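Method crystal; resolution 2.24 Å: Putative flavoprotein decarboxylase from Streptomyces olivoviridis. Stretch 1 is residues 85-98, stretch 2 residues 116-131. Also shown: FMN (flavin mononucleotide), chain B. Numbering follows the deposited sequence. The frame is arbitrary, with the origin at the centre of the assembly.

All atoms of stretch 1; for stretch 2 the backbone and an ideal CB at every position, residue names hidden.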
# COMPACT_ATOMS: atom_id res chain seq x y z
N PRO A 85 -28.01 2.85 7.95
CA PRO A 85 -28.40 4.19 8.43
C PRO A 85 -29.03 5.03 7.34
O PRO A 85 -29.89 5.87 7.64
CB PRO A 85 -27.07 4.79 8.91
CG PRO A 85 -26.04 4.09 8.11
CD PRO A 85 -26.54 2.69 7.92
N HIS A 86 -28.66 4.80 6.08
CA HIS A 86 -29.28 5.54 4.98
C HIS A 86 -30.75 5.19 4.85
O HIS A 86 -31.57 6.06 4.52
CB HIS A 86 -28.51 5.27 3.69
CG HIS A 86 -28.47 3.83 3.28
ND1 HIS A 86 -27.93 2.84 4.08
CD2 HIS A 86 -28.86 3.22 2.14
CE1 HIS A 86 -28.01 1.68 3.45
NE2 HIS A 86 -28.57 1.88 2.28
N VAL A 87 -31.12 3.93 5.12
CA VAL A 87 -32.52 3.53 4.99
C VAL A 87 -33.34 4.08 6.15
O VAL A 87 -34.52 4.45 5.99
CB VAL A 87 -32.64 2.00 4.88
CG1 VAL A 87 -34.10 1.56 4.85
CG2 VAL A 87 -31.89 1.50 3.65
N ARG A 88 -32.73 4.17 7.34
CA ARG A 88 -33.37 4.90 8.43
C ARG A 88 -33.61 6.35 8.03
O ARG A 88 -34.67 6.91 8.31
CB ARG A 88 -32.50 4.81 9.68
CG ARG A 88 -33.22 5.16 10.98
CD ARG A 88 -32.24 5.32 12.15
NE ARG A 88 -31.27 4.23 12.22
CZ ARG A 88 -29.98 4.34 11.88
NH1 ARG A 88 -29.50 5.50 11.46
NH2 ARG A 88 -29.17 3.29 11.97
N ILE A 89 -32.64 6.96 7.35
CA ILE A 89 -32.77 8.36 6.96
C ILE A 89 -33.83 8.53 5.88
O ILE A 89 -34.59 9.50 5.88
CB ILE A 89 -31.40 8.92 6.51
CG1 ILE A 89 -30.54 9.24 7.73
CG2 ILE A 89 -31.57 10.15 5.65
CD1 ILE A 89 -29.16 9.74 7.39
N ALA A 90 -33.91 7.58 4.94
CA ALA A 90 -35.01 7.61 3.98
C ALA A 90 -36.36 7.60 4.69
O ALA A 90 -37.24 8.41 4.38
CB ALA A 90 -34.91 6.43 3.01
N ALA A 91 -36.53 6.70 5.66
CA ALA A 91 -37.79 6.61 6.38
C ALA A 91 -38.11 7.91 7.12
O ALA A 91 -39.27 8.33 7.13
CB ALA A 91 -37.76 5.44 7.37
N GLU A 92 -37.10 8.55 7.70
CA GLU A 92 -37.26 9.77 8.47
C GLU A 92 -37.38 11.03 7.62
O GLU A 92 -37.47 12.13 8.18
CB GLU A 92 -36.09 9.91 9.45
CG GLU A 92 -35.96 8.75 10.43
CD GLU A 92 -34.69 8.78 11.27
OE1 GLU A 92 -33.85 9.69 11.08
OE2 GLU A 92 -34.55 7.89 12.14
N SER A 93 -37.37 10.93 6.30
CA SER A 93 -37.36 12.12 5.46
C SER A 93 -38.77 12.52 5.07
O SER A 93 -39.60 11.66 4.77
CB SER A 93 -36.52 11.88 4.21
OG SER A 93 -35.18 11.60 4.54
N ASP A 94 -39.02 13.83 5.05
CA ASP A 94 -40.26 14.35 4.49
C ASP A 94 -40.15 14.69 3.01
O ASP A 94 -41.17 14.88 2.35
CB ASP A 94 -40.71 15.59 5.26
CG ASP A 94 -40.82 15.34 6.74
OD1 ASP A 94 -41.45 14.33 7.12
OD2 ASP A 94 -40.25 16.13 7.51
N ALA A 95 -38.93 14.75 2.49
CA ALA A 95 -38.72 14.83 1.05
C ALA A 95 -37.30 14.42 0.76
O ALA A 95 -36.40 14.62 1.59
CB ALA A 95 -39.00 16.23 0.50
N VAL A 96 -37.10 13.83 -0.42
CA VAL A 96 -35.80 13.43 -0.93
C VAL A 96 -35.62 14.11 -2.28
O VAL A 96 -36.47 13.95 -3.16
CB VAL A 96 -35.70 11.90 -1.08
CG1 VAL A 96 -34.39 11.48 -1.76
CG2 VAL A 96 -35.89 11.21 0.27
N VAL A 97 -34.53 14.86 -2.44
CA VAL A 97 -34.22 15.56 -3.69
C VAL A 97 -32.94 14.99 -4.27
O VAL A 97 -31.93 14.88 -3.57
CB VAL A 97 -34.07 17.08 -3.46
CG1 VAL A 97 -33.83 17.79 -4.79
CG2 VAL A 97 -35.28 17.63 -2.77
N VAL A 98 -32.97 14.63 -5.56
CA VAL A 98 -31.77 14.26 -6.29
C VAL A 98 -31.50 15.37 -7.30
O VAL A 98 -32.24 15.54 -8.28
CB VAL A 98 -31.88 12.89 -6.97
CG1 VAL A 98 -30.54 12.51 -7.62
CG2 VAL A 98 -32.30 11.84 -5.96
N UNK A 116 -26.08 1.77 -5.15
CA UNK A 116 -25.36 2.63 -4.22
C UNK A 116 -26.35 3.24 -3.23
O UNK A 116 -27.57 3.12 -3.39
CB UNK A 116 -24.59 3.72 -4.97
N UNK A 117 -25.78 3.92 -2.24
CA UNK A 117 -26.54 4.49 -1.13
C UNK A 117 -27.56 5.52 -1.62
O UNK A 117 -28.67 5.59 -1.10
CB UNK A 117 -25.59 5.13 -0.12
N UNK A 118 -27.22 6.32 -2.64
CA UNK A 118 -28.17 7.31 -3.14
C UNK A 118 -29.41 6.62 -3.74
O UNK A 118 -30.55 6.96 -3.39
CB UNK A 118 -27.50 8.21 -4.18
N UNK A 119 -29.20 5.65 -4.63
CA UNK A 119 -30.35 4.97 -5.24
C UNK A 119 -31.12 4.15 -4.22
O UNK A 119 -32.35 4.01 -4.35
CB UNK A 119 -29.89 4.07 -6.39
N UNK A 120 -30.44 3.60 -3.20
CA UNK A 120 -31.16 2.88 -2.15
C UNK A 120 -32.04 3.81 -1.33
O UNK A 120 -33.15 3.44 -0.93
CB UNK A 120 -30.17 2.16 -1.23
N UNK A 121 -31.55 5.03 -1.06
CA UNK A 121 -32.36 5.99 -0.31
C UNK A 121 -33.63 6.34 -1.08
O UNK A 121 -34.72 6.37 -0.51
CB UNK A 121 -31.55 7.26 -0.01
N UNK A 122 -33.51 6.60 -2.38
CA UNK A 122 -34.69 6.97 -3.16
C UNK A 122 -35.68 5.82 -3.21
O UNK A 122 -36.87 6.00 -2.94
CB UNK A 122 -34.29 7.39 -4.58
N UNK A 123 -35.20 4.61 -3.52
CA UNK A 123 -36.12 3.49 -3.64
C UNK A 123 -36.72 3.06 -2.31
O UNK A 123 -37.75 2.39 -2.31
CB UNK A 123 -35.40 2.30 -4.28
N UNK A 124 -36.12 3.44 -1.18
CA UNK A 124 -36.69 3.16 0.13
C UNK A 124 -37.63 4.26 0.61
O UNK A 124 -38.37 4.06 1.58
CB UNK A 124 -35.57 2.96 1.15
N UNK A 125 -37.62 5.42 -0.04
CA UNK A 125 -38.36 6.56 0.46
C UNK A 125 -39.83 6.44 0.11
O UNK A 125 -40.20 6.03 -1.00
CB UNK A 125 -37.78 7.86 -0.10
N UNK A 126 -40.68 6.81 1.07
CA UNK A 126 -42.12 6.88 0.87
C UNK A 126 -42.63 8.32 0.86
O UNK A 126 -43.82 8.55 0.60
CB UNK A 126 -42.84 6.08 1.96
N UNK A 127 -41.76 9.28 1.12
CA UNK A 127 -42.05 10.70 1.01
C UNK A 127 -41.97 11.15 -0.44
O UNK A 127 -41.50 10.41 -1.31
CB UNK A 127 -41.09 11.51 1.87
N UNK A 128 -42.41 12.38 -0.74
CA UNK A 128 -42.17 12.95 -2.08
C UNK A 128 -40.71 12.89 -2.48
O UNK A 128 -39.80 13.13 -1.68
CB UNK A 128 -42.65 14.40 -2.13
N UNK A 129 -40.48 12.58 -3.76
CA UNK A 129 -39.15 12.51 -4.34
C UNK A 129 -39.10 13.47 -5.53
O UNK A 129 -39.86 13.31 -6.49
CB UNK A 129 -38.80 11.08 -4.76
N UNK A 130 -38.20 14.44 -5.47
CA UNK A 130 -38.01 15.39 -6.55
C UNK A 130 -36.65 15.14 -7.21
O UNK A 130 -35.63 15.05 -6.52
CB UNK A 130 -38.11 16.83 -6.03
N UNK A 131 -36.64 15.02 -8.53
CA UNK A 131 -35.44 14.74 -9.31
C UNK A 131 -35.19 15.88 -10.29
O UNK A 131 -36.11 16.34 -10.98
CB UNK A 131 -35.57 13.41 -10.05
N1 FMN B . -31.05 -4.71 -0.72
C2 FMN B . -32.06 -5.59 -1.04
O2 FMN B . -32.53 -5.60 -2.17
N3 FMN B . -32.56 -6.45 -0.08
C4 FMN B . -32.05 -6.44 1.20
O4 FMN B . -32.48 -7.20 2.07
C4A FMN B . -31.02 -5.55 1.52
N5 FMN B . -30.50 -5.53 2.80
C5A FMN B . -29.49 -4.65 3.12
C6 FMN B . -28.98 -4.65 4.42
C7 FMN B . -27.96 -3.78 4.76
C7M FMN B . -27.43 -3.80 6.18
C8 FMN B . -27.43 -2.89 3.80
C8M FMN B . -26.32 -1.94 4.17
C9 FMN B . -27.95 -2.90 2.50
C9A FMN B . -28.98 -3.78 2.16
N10 FMN B . -29.50 -3.80 0.87
C10 FMN B . -30.52 -4.68 0.55
C1' FMN B . -28.96 -2.88 -0.18
C2' FMN B . -28.01 -3.69 -1.08
O2' FMN B . -26.89 -4.19 -0.37
C3' FMN B . -27.52 -2.87 -2.26
O3' FMN B . -28.61 -2.64 -3.13
C4' FMN B . -26.39 -3.61 -2.98
O4' FMN B . -25.74 -2.84 -3.97
C5' FMN B . -26.91 -4.90 -3.61
O5' FMN B . -25.82 -5.43 -4.33
P FMN B . -25.92 -6.84 -5.08
O1P FMN B . -27.36 -7.07 -5.52
O2P FMN B . -25.04 -6.80 -6.31
O3P FMN B . -25.51 -7.95 -4.14

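Position 116 precedes a helix, and its CA-to-CB bond points away from stretch 1; a residue able to accept from free helix amides suits it. It is Asn116, whose OD1 caps the helix by accepting from the backbone N of position 119 at 2.9 Å.

At 117 the ideal CB lies 4.4 Å from His86 CD2, beside an imidazole face that an aliphatic or aromatic group could cover. Ile117 does so: its CG1 sits 3.8 Å from the centroid of the His86 ring, a CH-pi contact nearly along the ring normal.

Positions 118 and 119 point away, so stretch 1 hardly restricts them; they are Val118 and Thr119.

Position 120 points toward stretch 1, with its CB 3.8 Å from His86 CD2. The nearby ring nitrogen, NE2, invites a polar chain of moderate length, such as Gln or Glu. Gln120 accepts through OE1 from His86 NE2 at 2.6 Å, while its NE2 lies 3.2 Å from C3' of FMN, so the residue spans helix and cofactor.

At 121 the CB points sideways into a space lined by Ala90 CB, His86 O and Val96 CG1, suited to Leu, Ile or Met. Ile121 places CG1 3.7 Å from His86 CB and CG2 4.2 Å from both Ala90 CB and Val96 CG1.

At 122 the CB points sideways, 5.0 Å from Val96 CG1 and 5.1 Å from Val98 CG2, and a compact aliphatic group fits. Val122 CG2 meets Val98 CG2 at 3.6 Å and Val96 CG1 at 4.0 Å. Position 123 points away and is Met123.

At 124 the CB is already 4.0 Å from Ala90 CB and 4.2 Å from Val87 CG1, so a small residue suffices: Ala124. At 125 the CB points sideways but is likewise close, 3.9 Å from Val96 CG2, so a small residue again serves; Ala125 fills it, its CA 5.0 Å from Ala90 CA.

Position 126 has no stretch 1 atom near its CB, and a polar chain is acceptable. It is Glu126, whose N donates to a water that in turn donates to Ala90 O.

At 127 the CB is tight, 3.3 Å from Ser93 O, favouring a small side chain. Cys127 turns SG to Val96 CG2 at 3.6 Å.

Position 128, with phi -53°, tolerates proline, and its amide is not used in pairing with stretch 1. Pro128 still offers its O to Val96 N at 3.1 Å.

Positions 129 to 131 run parallel to Val96-Val98, where beta-branched and other aliphatic residues suit. Position 129 shares a face with Val96 and is Val129. Position 130 lies on the other face with Val97; it is Ile130, its N and O bonding Val96 O and Val98 N, both at 2.9 Å. Position 131 returns to the first face and is Leu131, its CD2 3.6 Å from Val98 CB.

Stretch 2 (116-131) NIVTQIVMAAECPVIL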
# COMPACT_ATOMS: atom_id res chain seq x y z
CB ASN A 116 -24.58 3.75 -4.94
CG ASN A 116 -25.45 4.60 -5.85
OD1 ASN A 116 -26.66 4.78 -5.62
ND2 ASN A 116 -24.85 5.12 -6.92
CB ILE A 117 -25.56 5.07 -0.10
CG1 ILE A 117 -25.39 4.09 1.07
CG2 ILE A 117 -25.96 6.44 0.39
CD1 ILE A 117 -24.80 2.76 0.67
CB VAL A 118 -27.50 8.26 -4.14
CG1 VAL A 118 -28.58 9.01 -4.96
CG2 VAL A 118 -26.61 9.26 -3.40
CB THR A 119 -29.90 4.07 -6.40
OG1 THR A 119 -28.81 3.24 -5.96
CG2 THR A 119 -29.46 4.92 -7.59
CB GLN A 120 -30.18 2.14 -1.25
CG GLN A 120 -29.57 0.91 -1.87
CD GLN A 120 -28.38 0.45 -1.08
OE1 GLN A 120 -28.45 0.33 0.14
NE2 GLN A 120 -27.25 0.25 -1.76
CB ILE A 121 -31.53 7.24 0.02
CG1 ILE A 121 -30.61 6.98 1.23
CG2 ILE A 121 -32.45 8.43 0.32
CD1 ILE A 121 -29.47 8.00 1.37
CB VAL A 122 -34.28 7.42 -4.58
CG1 VAL A 122 -35.53 7.62 -5.48
CG2 VAL A 122 -33.46 8.70 -4.52
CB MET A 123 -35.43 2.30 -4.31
CG MET A 123 -35.22 2.52 -5.79
SD MET A 123 -34.71 1.02 -6.63
CE MET A 123 -36.19 0.02 -6.38
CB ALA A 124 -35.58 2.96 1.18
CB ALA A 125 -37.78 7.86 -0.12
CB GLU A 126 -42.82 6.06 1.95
CG GLU A 126 -42.61 4.57 1.76
CD GLU A 126 -43.40 3.75 2.74
OE1 GLU A 126 -43.19 3.92 3.96
OE2 GLU A 126 -44.24 2.95 2.29
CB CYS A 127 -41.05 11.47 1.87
SG CYS A 127 -39.33 11.13 1.39
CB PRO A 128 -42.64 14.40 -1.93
CG PRO A 128 -43.61 14.37 -0.83
CD PRO A 128 -43.22 13.27 0.10
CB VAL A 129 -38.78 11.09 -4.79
CG1 VAL A 129 -37.47 11.11 -5.54
CG2 VAL A 129 -38.69 10.17 -3.59
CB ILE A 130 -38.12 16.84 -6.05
CG1 ILE A 130 -39.57 17.16 -5.65
CG2 ILE A 130 -37.74 17.79 -7.16
CD1 ILE A 130 -40.06 16.55 -4.34
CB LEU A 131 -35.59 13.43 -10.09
CG LEU A 131 -36.05 12.20 -9.32
CD1 LEU A 131 -36.32 11.08 -10.30
CD2 LEU A 131 -35.00 11.77 -8.32
O HOH W 1 -40.04 8.18 3.61
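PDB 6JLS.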